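Side-chain contacts in aphrodisin (PDB 1E5P), which acts as an aphrodisiac pheromone of the female hamster, a secreted lipocalin that reliably elicits copulatory behaviour in males: residues A4-K9 with L85-D90; L20-E25 with A102-N107; E46-V51 with C57-V62; F129-E132 with P136-N139. All coordinates share one frame; numbering follows the deposited sequence. Where two conformers were deposited one is given.

Contact 1 of 4, residues A4-K9 with L85-D90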
# COMPACT_ATOMS: atom_id res chain seq x y z
N ALA A 4 15.56 -2.68 -4.68
CA ALA A 4 16.13 -1.34 -4.90
C ALA A 4 15.31 -0.55 -5.92
O ALA A 4 15.38 0.69 -5.97
CB ALA A 4 17.58 -1.45 -5.31
N GLU A 5 14.46 -1.23 -6.68
CA GLU A 5 13.58 -0.68 -7.68
C GLU A 5 12.37 0.02 -7.05
O GLU A 5 11.50 0.54 -7.74
CB GLU A 5 13.02 -1.81 -8.56
CG GLU A 5 14.07 -2.53 -9.39
CD GLU A 5 13.64 -3.92 -9.82
OE1 GLU A 5 12.57 -4.06 -10.43
OE2 GLU A 5 14.41 -4.87 -9.52
N LEU A 6 12.32 -0.00 -5.72
CA LEU A 6 11.24 0.61 -4.97
C LEU A 6 11.46 2.10 -4.76
O LEU A 6 10.48 2.84 -4.54
CB LEU A 6 11.09 -0.09 -3.62
CG LEU A 6 10.71 -1.56 -3.57
CD1 LEU A 6 10.75 -2.07 -2.12
CD2 LEU A 6 9.35 -1.82 -4.18
N GLN A 7 12.67 2.60 -4.83
CA GLN A 7 13.00 4.00 -4.60
C GLN A 7 12.40 5.00 -5.57
O GLN A 7 12.47 4.80 -6.79
CB GLN A 7 14.54 4.11 -4.64
CG GLN A 7 15.09 5.51 -4.64
CD GLN A 7 15.38 6.07 -3.27
OE1 GLN A 7 16.04 5.43 -2.44
NE2 GLN A 7 14.90 7.29 -3.04
N GLY A 8 11.81 6.10 -5.08
CA GLY A 8 11.27 7.16 -5.90
C GLY A 8 9.90 7.68 -5.49
O GLY A 8 9.37 7.33 -4.44
N LYS A 9 9.36 8.58 -6.30
CA LYS A 9 8.04 9.18 -6.06
C LYS A 9 6.97 8.17 -6.49
O LYS A 9 7.07 7.48 -7.50
CB LYS A 9 7.91 10.45 -6.89
CG LYS A 9 6.50 11.01 -7.01
CD LYS A 9 6.52 12.22 -7.94
CE LYS A 9 5.77 13.39 -7.33
NZ LYS A 9 5.87 14.59 -8.22
N LEU A 85 4.77 -7.82 -4.68
CA LEU A 85 4.35 -9.02 -5.41
C LEU A 85 4.90 -8.94 -6.85
O LEU A 85 5.20 -9.97 -7.46
CB LEU A 85 2.84 -9.07 -5.55
CG LEU A 85 2.01 -9.40 -4.31
CD1 LEU A 85 0.54 -9.05 -4.52
CD2 LEU A 85 2.14 -10.87 -3.93
N TYR A 86 4.98 -7.71 -7.36
CA TYR A 86 5.40 -7.49 -8.75
C TYR A 86 5.78 -6.05 -8.95
O TYR A 86 5.09 -5.11 -8.57
CB TYR A 86 4.22 -7.88 -9.67
CG TYR A 86 4.53 -7.66 -11.14
CD1 TYR A 86 5.59 -8.34 -11.74
CD2 TYR A 86 3.80 -6.78 -11.91
CE1 TYR A 86 5.89 -8.14 -13.08
CE2 TYR A 86 4.09 -6.57 -13.25
CZ TYR A 86 5.14 -7.26 -13.83
OH TYR A 86 5.45 -7.06 -15.16
N ILE A 87 6.95 -5.82 -9.59
CA ILE A 87 7.43 -4.47 -9.80
C ILE A 87 7.69 -4.19 -11.28
O ILE A 87 8.25 -5.06 -11.96
CB ILE A 87 8.76 -4.24 -9.05
CG1 ILE A 87 8.66 -4.64 -7.58
CG2 ILE A 87 9.18 -2.78 -9.16
CD1 ILE A 87 9.96 -4.73 -6.82
N THR A 88 7.27 -3.04 -11.74
CA THR A 88 7.52 -2.54 -13.07
C THR A 88 8.10 -1.12 -12.89
O THR A 88 8.17 -0.67 -11.74
CB THR A 88 6.35 -2.43 -14.02
OG1 THR A 88 5.48 -1.36 -13.67
CG2 THR A 88 5.54 -3.71 -14.12
N SER A 89 8.47 -0.46 -13.98
CA SER A 89 9.04 0.89 -13.78
C SER A 89 8.02 1.92 -13.36
O SER A 89 8.39 2.93 -12.74
CB SER A 89 9.87 1.33 -14.98
OG SER A 89 11.26 1.10 -14.68
N ASP A 90 6.74 1.71 -13.66
CA ASP A 90 5.72 2.67 -13.30
C ASP A 90 4.73 2.13 -12.27
O ASP A 90 3.78 2.85 -12.00
CB ASP A 90 4.91 3.08 -14.55
CG ASP A 90 4.08 1.90 -15.04
OD1 ASP A 90 4.61 0.78 -15.13
OD2 ASP A 90 2.89 2.09 -15.33
O HOH W 1 10.34 0.16 -10.32
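A chi1 of -52° spreads the two arms of Ile-87 toward different partners: CG1 stands beside the backbone N and carries CD1 to Leu-6, while CG2, beside the carbonyl carbon, goes to Glu-5. Leu-6 answers with CG opposite its own carbonyl carbon (chi1 -63°), which lets CD2 come within 4.0 Å of Ile-87 CD1, the two side chains meeting at about a right angle. A branched isoleucine suits this place because one residue can serve both neighbours. Its CG2 lies 4.0 Å from Glu-5 CB and 3.8 Å from Glu-5 OE1, so the glutamate touches the methyl with both the root and the carboxylate end of its chain, and the carboxylate finds no polar partner across the contact. No direct hydrogen bond joins the segments. A water does so instead, donating to Glu-5 O at 2.9 Å and to Thr-88 O at 2.7 Å, and so bridging two acceptors that could not bond each other. Leu-6 is the buried member; it also rests on Ile-92 and Cys-38, and its carbonyl O accepts from Trp-10 NE1. On the other side, Leu-85 and Tyr-86 both face Phe-93 in a classic beta bulge just before Ile-87. The short 3-10 turn of residues 4-6 leads into Gly-8, Lys-9 and Trp-10, which fit the Gly-X-Trp signature of the lipocalins; here it lies against the turn between strands 79-87 and 91-99, as at the closed end of a lipocalin barrel.

Contact 2 of 4, residues L20-E25 with A102-N107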
# COMPACT_ATOMS: atom_id res chain seq x y z
N LEU A 20 -13.27 -4.39 4.18
CA LEU A 20 -13.43 -3.18 3.37
C LEU A 20 -13.45 -1.90 4.15
O LEU A 20 -12.91 -0.86 3.69
CB LEU A 20 -14.64 -3.38 2.46
CG LEU A 20 -15.01 -2.29 1.47
CD1 LEU A 20 -13.87 -2.03 0.50
CD2 LEU A 20 -16.30 -2.68 0.73
N GLU A 21 -14.01 -1.90 5.37
CA GLU A 21 -14.10 -0.68 6.14
C GLU A 21 -12.72 -0.10 6.45
O GLU A 21 -12.60 1.10 6.66
CB GLU A 21 -14.90 -0.84 7.42
CG GLU A 21 -14.35 -1.75 8.46
CD GLU A 21 -14.43 -3.23 8.23
OE1 GLU A 21 -15.19 -3.69 7.34
OE2 GLU A 21 -13.69 -3.94 8.98
N LYS A 22 -11.68 -0.94 6.46
CA LYS A 22 -10.34 -0.44 6.76
C LYS A 22 -9.80 0.52 5.71
O LYS A 22 -8.91 1.35 6.00
CB LYS A 22 -9.37 -1.63 6.86
CG LYS A 22 -9.55 -2.52 8.07
CD LYS A 22 -8.95 -1.86 9.32
CE LYS A 22 -9.02 -2.80 10.54
NZ LYS A 22 -8.36 -2.13 11.71
N ILE A 23 -10.29 0.41 4.47
CA ILE A 23 -9.73 1.17 3.36
C ILE A 23 -10.70 2.16 2.73
O ILE A 23 -10.33 2.89 1.79
CB ILE A 23 -9.12 0.25 2.30
CG1 ILE A 23 -10.13 -0.77 1.73
CG2 ILE A 23 -7.95 -0.52 2.90
CD1 ILE A 23 -9.70 -1.36 0.40
N GLU A 24 -11.95 2.16 3.24
CA GLU A 24 -12.87 3.20 2.73
C GLU A 24 -12.51 4.55 3.35
O GLU A 24 -11.64 4.64 4.22
CB GLU A 24 -14.29 2.81 3.12
CG GLU A 24 -14.64 1.50 2.38
CD GLU A 24 -16.14 1.34 2.28
OE1 GLU A 24 -16.79 1.53 3.33
OE2 GLU A 24 -16.64 1.05 1.17
N GLU A 25 -13.16 5.61 2.88
CA GLU A 25 -12.95 6.93 3.50
C GLU A 25 -13.21 6.78 5.01
O GLU A 25 -14.17 6.15 5.42
CB GLU A 25 -13.98 7.90 2.91
CG GLU A 25 -13.91 9.33 3.38
CD GLU A 25 -15.05 10.21 2.88
OE1 GLU A 25 -15.94 9.69 2.18
OE2 GLU A 25 -15.06 11.41 3.22
N ALA A 102 -6.51 -4.55 18.19
CA ALA A 102 -7.51 -5.45 18.76
C ALA A 102 -7.18 -6.91 18.39
O ALA A 102 -7.77 -7.83 18.95
CB ALA A 102 -8.91 -5.10 18.23
N GLY A 103 -6.23 -7.11 17.48
CA GLY A 103 -5.87 -8.44 17.00
C GLY A 103 -6.54 -8.81 15.69
O GLY A 103 -6.40 -9.94 15.17
N GLN A 104 -7.28 -7.89 15.07
CA GLN A 104 -7.95 -8.20 13.81
C GLN A 104 -6.95 -8.20 12.66
O GLN A 104 -6.19 -7.22 12.60
CB GLN A 104 -9.03 -7.15 13.52
CG GLN A 104 -9.77 -7.41 12.21
CD GLN A 104 -10.75 -6.30 11.87
OE1 GLN A 104 -11.62 -6.55 11.01
NE2 GLN A 104 -10.69 -5.12 12.45
N GLU A 105 -6.95 -9.23 11.83
CA GLU A 105 -6.03 -9.28 10.69
C GLU A 105 -6.74 -8.79 9.43
O GLU A 105 -7.86 -9.23 9.12
CB GLU A 105 -5.55 -10.71 10.45
CG GLU A 105 -4.35 -10.79 9.52
CD GLU A 105 -3.13 -10.12 10.11
OE1 GLU A 105 -2.87 -10.25 11.35
N THR A 106 -6.06 -7.98 8.61
CA THR A 106 -6.61 -7.51 7.33
C THR A 106 -5.59 -7.82 6.24
O THR A 106 -4.43 -7.51 6.45
CB THR A 106 -6.91 -6.01 7.33
OG1 THR A 106 -7.87 -5.74 8.37
CG2 THR A 106 -7.49 -5.52 6.01
N ASN A 107 -6.00 -8.50 5.18
CA ASN A 107 -5.13 -8.84 4.04
C ASN A 107 -5.43 -7.80 2.94
O ASN A 107 -6.62 -7.54 2.67
CB ASN A 107 -5.49 -10.23 3.53
CG ASN A 107 -5.15 -11.25 4.62
OD1 ASN A 107 -3.97 -11.51 4.80
ND2 ASN A 107 -6.17 -11.72 5.31
O HOH W 2 -14.24 -6.38 10.05
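Lys-22 lies across Thr-106 and runs past Gln-104, fastening the long loop between the first two strands of a lipocalin barrel to the start of strand 105-113, at what is the open end of this fold. Its CG sits beside the backbone N, and a bend at the next bond (chi2 -77°) turns the chain along the strand; beyond that it is straight. CG comes within 3.6 Å of Thr-106 OG1 and 4.2 Å of Thr-106 CG2. A short, branched threonine suits the spot: its methyl adds to the apolar floor under the lysine stem, while OG1 finds its hydrogen bond elsewhere, with Asn-19 OD1. The lysine needs its full length, because NZ ends in a salt bridge with Asp-100, whose OD1 also accepts the backbone N of Ala-102 and of Gln-104. With an alanine here in place of Lys-22 the methylenes over Thr-106 and Gln-104 are gone, and the Asp-100 carboxylate is likely to lose its countercharge. Gln-104 is fully extended, which carries its amide out to the loop. There it and the Glu-21 carboxylate approach from opposite directions with planes only 17° apart. Their oxygens do not bond directly; in one of the two deposited Glu-21 conformers, and for that copy alone, a water donates to both, 2.7 Å from Glu-21 OE2 and 2.8 Å from Gln-104 OE1. Gln-104 and Lys-22 slide past one another in opposite senses, and the closest approach falls between Lys-22 CE and Gln-104 NE2, 3.4 Å apart.

Contact 3 of 4, residues E46-V51 with C57-V62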
# COMPACT_ATOMS: atom_id res chain seq x y z
N GLU A 46 11.99 3.56 3.81
CA GLU A 46 11.20 4.63 4.42
C GLU A 46 10.04 5.00 3.49
O GLU A 46 10.26 5.30 2.33
CB GLU A 46 12.02 5.87 4.66
CG GLU A 46 11.11 6.99 5.17
CD GLU A 46 11.91 8.27 5.34
OE1 GLU A 46 12.96 8.34 4.68
OE2 GLU A 46 11.44 9.10 6.12
N ILE A 47 8.83 5.02 4.05
CA ILE A 47 7.67 5.32 3.21
C ILE A 47 7.07 6.64 3.69
O ILE A 47 6.85 6.76 4.89
CB ILE A 47 6.61 4.20 3.30
CG1 ILE A 47 7.24 2.88 2.82
CG2 ILE A 47 5.40 4.53 2.46
CD1 ILE A 47 6.42 1.64 3.06
N THR A 48 6.88 7.57 2.76
CA THR A 48 6.27 8.87 3.11
C THR A 48 4.87 8.84 2.46
O THR A 48 4.79 8.47 1.30
CB THR A 48 7.09 10.00 2.51
OG1 THR A 48 8.42 9.94 3.08
CG2 THR A 48 6.49 11.37 2.84
N PHE A 49 3.88 9.19 3.26
CA PHE A 49 2.51 9.10 2.75
C PHE A 49 1.59 10.01 3.54
O PHE A 49 1.96 10.53 4.61
CB PHE A 49 2.03 7.64 2.87
CG PHE A 49 1.99 7.12 4.28
CD1 PHE A 49 3.14 6.63 4.89
CD2 PHE A 49 0.82 7.13 5.03
CE1 PHE A 49 3.14 6.17 6.19
CE2 PHE A 49 0.80 6.67 6.33
CZ PHE A 49 1.96 6.16 6.91
N TYR A 50 0.40 10.20 2.98
CA TYR A 50 -0.62 10.94 3.71
C TYR A 50 -1.75 9.99 4.14
O TYR A 50 -2.06 9.02 3.45
CB TYR A 50 -1.28 12.02 2.82
CG TYR A 50 -0.54 13.34 2.81
CD1 TYR A 50 -0.77 14.28 3.81
CD2 TYR A 50 0.36 13.65 1.79
CE1 TYR A 50 -0.11 15.51 3.81
CE2 TYR A 50 1.02 14.86 1.78
CZ TYR A 50 0.78 15.77 2.80
OH TYR A 50 1.44 16.98 2.81
N VAL A 51 -2.31 10.31 5.29
CA VAL A 51 -3.58 9.70 5.71
C VAL A 51 -4.46 10.87 6.21
O VAL A 51 -3.92 11.91 6.59
CB VAL A 51 -3.49 8.67 6.84
CG1 VAL A 51 -2.92 7.37 6.30
CG2 VAL A 51 -2.73 9.20 8.05
N CYS A 57 -5.35 16.42 6.51
CA CYS A 57 -4.26 15.68 5.87
C CYS A 57 -3.10 15.59 6.86
O CYS A 57 -2.66 16.62 7.37
CB CYS A 57 -3.80 16.43 4.61
SG CYS A 57 -4.98 16.28 3.25
N SER A 58 -2.59 14.38 7.04
CA SER A 58 -1.51 14.16 8.00
C SER A 58 -0.35 13.45 7.28
O SER A 58 -0.45 12.27 6.97
CB SER A 58 -2.01 13.31 9.16
OG SER A 58 -0.96 13.08 10.08
N LYS A 59 0.68 14.24 7.00
CA LYS A 59 1.87 13.70 6.30
C LYS A 59 2.64 12.86 7.30
O LYS A 59 2.86 13.29 8.44
CB LYS A 59 2.70 14.86 5.77
CG LYS A 59 3.66 14.39 4.67
CD LYS A 59 4.53 15.55 4.19
CE LYS A 59 5.27 15.14 2.92
NZ LYS A 59 6.20 16.24 2.49
N THR A 60 3.04 11.67 6.88
CA THR A 60 3.61 10.68 7.76
C THR A 60 4.79 9.95 7.16
O THR A 60 4.85 9.78 5.94
CB THR A 60 2.47 9.60 7.94
OG1 THR A 60 1.22 10.26 8.24
CG2 THR A 60 2.80 8.61 9.02
N THR A 61 5.74 9.56 8.03
CA THR A 61 6.81 8.69 7.56
C THR A 61 6.87 7.47 8.49
O THR A 61 6.67 7.60 9.71
CB THR A 61 8.21 9.32 7.53
OG1 THR A 61 8.53 9.79 8.85
CG2 THR A 61 8.28 10.46 6.53
N VAL A 62 7.09 6.30 7.92
CA VAL A 62 7.31 5.09 8.68
C VAL A 62 8.50 4.36 8.02
O VAL A 62 8.83 4.64 6.86
CB VAL A 62 6.13 4.11 8.73
CG1 VAL A 62 4.94 4.74 9.45
CG2 VAL A 62 5.75 3.64 7.35
O HOH W 3 3.56 17.66 1.39
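Strands 46-51 and 57-62 run antiparallel at 158°, and three hydrogen-bonded pairs, Ile-47 with Val-62, Phe-49 with Thr-60 and Val-51 with Ser-58, each make two backbone bonds. On the face these residues share, a chi1 of 61° puts the Phe-49 ring in the position between its backbone N and carbonyl carbon, leaning over to its neighbour. Thr-60 CB covers one face of the ring, 3.8 Å from the centroid, in a CH-pi contact, while Val-62 CG2 meets Phe-49 CE1 from the edge at 3.8 Å. Thr-60 OG1 turns back to Ser-58 O (2.9 Å), which takes Val-51 N from the opposite side of its plane. This beta hairpin is part of the lipocalin barrel wall: Phe-49, with Phe-76 edge-to-face, faces inward, and the other face lies outside. There a tyrosine suits position 50: its broad face takes the Lys-59 stem, with CG 4.0 Å from the Tyr-50 centroid, while OH reaches a water that also binds Lys-59 NZ weakly. Cys-57 CB approaches Tyr-50 CD1 obliquely; Cys-57 is disulfide-bonded to Cys-149, and the ring also touches Cys-149 and Pro-150. Replacing Tyr-50 by a serine removes the ring, which is likely to leave the lysine stem unsupported and a gap beside Cys-57. Thr-48 and Thr-61, a non-hydrogen-bonded pair, lie side by side pointing the same way, Thr-48 OG1 3.5 Å from Thr-61 CG2.

Contact 4 of 4, residues F129-E132 with P136-N139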
# COMPACT_ATOMS: atom_id res chain seq x y z
N PHE A 129 -4.05 -11.29 -8.75
CA PHE A 129 -3.55 -11.25 -7.37
C PHE A 129 -4.68 -11.30 -6.34
O PHE A 129 -4.58 -12.00 -5.33
CB PHE A 129 -2.68 -10.01 -7.15
CG PHE A 129 -1.29 -10.10 -7.72
CD1 PHE A 129 -0.55 -11.25 -7.56
CD2 PHE A 129 -0.71 -9.03 -8.38
CE1 PHE A 129 0.74 -11.37 -8.07
CE2 PHE A 129 0.58 -9.13 -8.89
CZ PHE A 129 1.29 -10.29 -8.73
N ALA A 130 -5.76 -10.58 -6.60
CA ALA A 130 -6.92 -10.58 -5.69
C ALA A 130 -7.45 -12.01 -5.59
O ALA A 130 -7.73 -12.47 -4.50
CB ALA A 130 -7.98 -9.61 -6.16
N HIS A 131 -7.55 -12.71 -6.73
CA HIS A 131 -8.02 -14.10 -6.64
C HIS A 131 -7.09 -14.94 -5.78
O HIS A 131 -7.49 -15.66 -4.85
CB HIS A 131 -8.12 -14.71 -8.03
CG HIS A 131 -9.16 -14.06 -8.89
ND1 HIS A 131 -10.36 -13.61 -8.39
CD2 HIS A 131 -9.19 -13.79 -10.22
CE1 HIS A 131 -11.08 -13.09 -9.37
NE2 HIS A 131 -10.40 -13.18 -10.49
N GLU A 132 -5.80 -14.85 -6.07
CA GLU A 132 -4.78 -15.63 -5.37
C GLU A 132 -4.78 -15.36 -3.87
O GLU A 132 -4.62 -16.29 -3.08
CB GLU A 132 -3.41 -15.33 -5.98
CG GLU A 132 -2.22 -15.93 -5.26
CD GLU A 132 -0.94 -15.16 -5.55
OE1 GLU A 132 -0.78 -14.69 -6.70
OE2 GLU A 132 -0.10 -15.00 -4.64
N PRO A 136 -12.04 -10.24 -2.41
CA PRO A 136 -13.11 -10.04 -3.37
C PRO A 136 -12.79 -8.90 -4.32
O PRO A 136 -12.36 -7.83 -3.89
CB PRO A 136 -14.32 -9.72 -2.52
CG PRO A 136 -13.98 -10.14 -1.14
CD PRO A 136 -12.48 -9.97 -1.02
N VAL A 137 -13.08 -9.11 -5.62
CA VAL A 137 -12.83 -8.02 -6.58
C VAL A 137 -13.73 -6.84 -6.29
O VAL A 137 -13.36 -5.69 -6.59
CB VAL A 137 -12.88 -8.52 -8.03
CG1 VAL A 137 -12.61 -7.41 -9.04
CG2 VAL A 137 -11.83 -9.62 -8.23
N GLU A 138 -14.89 -7.01 -5.57
CA GLU A 138 -15.71 -5.83 -5.29
C GLU A 138 -15.09 -4.99 -4.17
O GLU A 138 -15.55 -3.88 -3.87
CB GLU A 138 -17.11 -6.25 -4.85
CG GLU A 138 -17.16 -7.01 -3.53
CD GLU A 138 -18.58 -7.48 -3.22
N ASN A 139 -14.03 -5.49 -3.59
CA ASN A 139 -13.31 -4.78 -2.53
C ASN A 139 -12.11 -4.02 -3.09
O ASN A 139 -11.27 -3.56 -2.28
CB ASN A 139 -12.86 -5.75 -1.45
CG ASN A 139 -13.94 -6.26 -0.53
OD1 ASN A 139 -13.68 -6.71 0.60
ND2 ASN A 139 -15.20 -6.17 -0.99
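The imidazole of His-131 is met by Val-137, whose CG2 comes up obliquely to CE1 at 3.7 Å, neither squarely over the ring nor in line with its rim. The histidine ring gets there because CG stands beside the backbone N (chi1 -66°), swinging the imidazole off the helix toward the following turn. In Val-137 the branches are split by a chi1 of -180°: CG1 is anti to the backbone N, whereas CG2 sits beside that N and is the methyl that makes both contacts. Its second neighbour is Ala-130 CB, 4.4 Å away. A bare methyl is apt at this buried position, for the backbones come close here, with the CA atoms of Ala-130 and Val-137 6.5 Å apart. No hydrogen bond crosses between the segments; the contact is van der Waals, and Val-137 and His-131 remain largely at the surface. The turn keeps its own shape through Asn-139 N, which bonds to Pro-136 O at 2.9 Å and closes a 3-10 turn behind the proline. The chain thus doubles back on the last turn of helix 120-132. That helix, which packs on the outside of a lipocalin barrel, rests through Phe-129 on Leu-85 and Tyr-86 of strand 79-87, while residues 136-139 lead directly into strand 140-142, which pairs with strand 8-17.

Contact 3 is by far the most extensive and the one made by paired strands: backbone bonds hold it, and its two faces divide into barrel lining and outer surface. Contacts 1 and 2 both reach strands of that sheet but lie on opposite sides of the chain's centre, with centres 25 Å apart; each mixes one or two buried residues with a solvent-facing edge and a water bridge, contact 1 resting on aliphatic branches and contact 2 on a lysine chain and amide. Contact 4 is the smallest and lacks polar links. Its helix meets contact 1, through Phe-129 on Leu-85, and its following turn meets contact 2, through Asn-139.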